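Local coordinates for putative sugar binding protein (PDB 3KNZ), which probably binds phosphorylated sugars or related carbohydrate derivatives through its SIS domains, much like the isomerase part of glucosamine-6-phosphate synthase, at residues G132-T137 and I145-C150. Numbering follows the deposited sequence.
Sequences GVAPAT and ILTVPC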
loop_
_atom_site.group_PDB
_atom_site.type_symbol
_atom_site.label_atom_id
_atom_site.label_comp_id
_atom_site.label_asym_id
_atom_site.label_seq_id
_atom_site.Cartn_x
_atom_site.Cartn_y
_atom_site.Cartn_z
ATOM N N GLY A 132 20.760 4.095 7.411
ATOM C CA GLY A 132 21.921 4.150 6.532
ATOM C C GLY A 132 23.095 4.856 7.193
ATOM O O GLY A 132 24.186 4.909 6.631
ATOM N N VAL A 133 22.869 5.412 8.380
ATOM C CA VAL A 133 23.916 6.119 9.109
ATOM C C VAL A 133 23.969 5.622 10.545
ATOM O O VAL A 133 23.054 4.952 11.020
ATOM C CB VAL A 133 23.682 7.652 9.111
ATOM C CG1 VAL A 133 23.650 8.193 7.690
ATOM C CG2 VAL A 133 22.393 8.004 9.840
ATOM N N ALA A 134 25.056 5.943 11.230
ATOM C CA ALA A 134 25.209 5.559 12.617
ATOM C C ALA A 134 26.018 6.630 13.336
ATOM O O ALA A 134 27.092 7.007 12.877
ATOM C CB ALA A 134 25.885 4.204 12.726
ATOM N N PRO A 135 25.492 7.159 14.448
ATOM C CA PRO A 135 24.185 6.810 14.998
ATOM C C PRO A 135 23.023 7.406 14.193
ATOM O O PRO A 135 23.188 8.411 13.499
ATOM C CB PRO A 135 24.226 7.379 16.423
ATOM C CG PRO A 135 25.316 8.363 16.434
ATOM C CD PRO A 135 26.293 7.974 15.373
ATOM N N ALA A 136 21.867 6.759 14.279
ATOM C CA ALA A 136 20.669 7.200 13.582
ATOM C C ALA A 136 19.580 7.469 14.617
ATOM O O ALA A 136 19.552 6.828 15.665
ATOM C CB ALA A 136 20.219 6.137 12.593
ATOM N N THR A 137 18.685 8.408 14.321
ATOM C CA THR A 137 17.609 8.762 15.250
ATOM C C THR A 137 16.743 7.567 15.669
ATOM O O THR A 137 16.309 7.486 16.817
ATOM C CB THR A 137 16.706 9.869 14.665
ATOM O OG1 THR A 137 17.491 11.038 14.390
ATOM C CG2 THR A 137 15.601 10.232 15.637
ATOM N N ILE A 145 20.497 -2.576 16.969
ATOM C CA ILE A 145 20.877 -1.697 15.875
ATOM C C ILE A 145 21.483 -2.535 14.752
ATOM O O ILE A 145 22.598 -3.042 14.888
ATOM C CB ILE A 145 21.897 -0.627 16.308
ATOM C CG1 ILE A 145 21.312 0.311 17.364
ATOM C CG2 ILE A 145 22.335 0.202 15.118
ATOM C CD1 ILE A 145 21.193 -0.287 18.741
ATOM N N LEU A 146 20.749 -2.673 13.649
ATOM C CA LEU A 146 21.204 -3.446 12.479
ATOM C C LEU A 146 21.591 -2.509 11.317
ATOM O O LEU A 146 21.265 -2.755 10.151
ATOM C CB LEU A 146 20.098 -4.413 12.037
ATOM C CG LEU A 146 19.443 -5.261 13.142
ATOM C CD1 LEU A 146 18.389 -6.202 12.545
ATOM C CD2 LEU A 146 20.491 -6.040 13.946
ATOM N N THR A 147 22.300 -1.436 11.648
ATOM C CA THR A 147 22.689 -0.433 10.670
ATOM C C THR A 147 23.111 -1.025 9.334
ATOM O O THR A 147 23.816 -2.025 9.286
ATOM C CB THR A 147 23.872 0.414 11.196
ATOM O OG1 THR A 147 23.600 0.861 12.530
ATOM C CG2 THR A 147 24.132 1.620 10.283
ATOM N N VAL A 148 22.658 -0.398 8.249
ATOM C CA VAL A 148 23.078 -0.771 6.903
ATOM C C VAL A 148 24.486 -0.166 6.749
ATOM O O VAL A 148 24.654 1.051 6.886
ATOM C CB VAL A 148 22.126 -0.202 5.813
ATOM C CG1 VAL A 148 22.601 -0.600 4.413
ATOM C CG2 VAL A 148 20.686 -0.672 6.042
ATOM N N PRO A 149 25.500 -1.014 6.494
ATOM C CA PRO A 149 26.905 -0.591 6.392
ATOM C C PRO A 149 27.237 0.208 5.133
ATOM O O PRO A 149 27.726 -0.353 4.151
ATOM C CB PRO A 149 27.671 -1.920 6.404
ATOM C CG PRO A 149 26.713 -2.924 5.878
ATOM C CD PRO A 149 25.341 -2.465 6.280
ATOM N N CYS A 150 27.016 1.519 5.188
ATOM C CA CYS A 150 27.234 2.383 4.031
ATOM C C CYS A 150 28.485 3.256 4.078
ATOM O O CYS A 150 28.848 3.834 3.062
ATOM C CB CYS A 150 25.991 3.234 3.784
ATOM S SG CYS A 150 24.570 2.229 3.272
#
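Two loops at the C-terminal ends of neighbouring strands of the parallel sheet in the SIS domain meet here: the start of the loop after strand 126-131, Gly132 to Ala134, and the run from Thr147 to Cys150 that follows the short strand 144-145, outermost within this chain. The segments approach most closely in backbone terms at Gly132 and Val148, whose CA atoms are 5.1 Å apart, and Gly132 to Ala134 runs at 111° to Thr147 to Cys150, so the two loops cross and do not run alongside. Thr147 supplies the main side-chain contact. Its CG2 lies anti to the backbone N (chi1 -48° for OG1), which directs the methyl at the other loop, 3.6 Å from Val133 O and 4.0 Å from Ala134 CB. The hydroxyl side of the same residue also passes that alanine, with OG1 4.1 Å from Ala134 CB, so the Ala134 methyl rests against both branches of the threonine. At the other end, Cys150 CB comes within 3.8 Å of Gly132 O, while Gly132 O and Val148 O stand 3.9 Å apart. No hydrogen bond joins the two segments; the contact is van der Waals packing, with 184 Å² of surface buried, both sides summed. Strand 144-145 borders strand 126-131 in the αβα sandwich characteristic of SIS domains, and backbone hydrogen bonds between Leu146 and Ser129 and between Val148 and Ala131 continue that link as far as Val148, itself part of the contact. An inverse gamma turn centred on Pro149 then bends the chain between Val148, whose side chain packs on Cys164 and Asn168 of helix 161-179, and Cys150 beside Gly132.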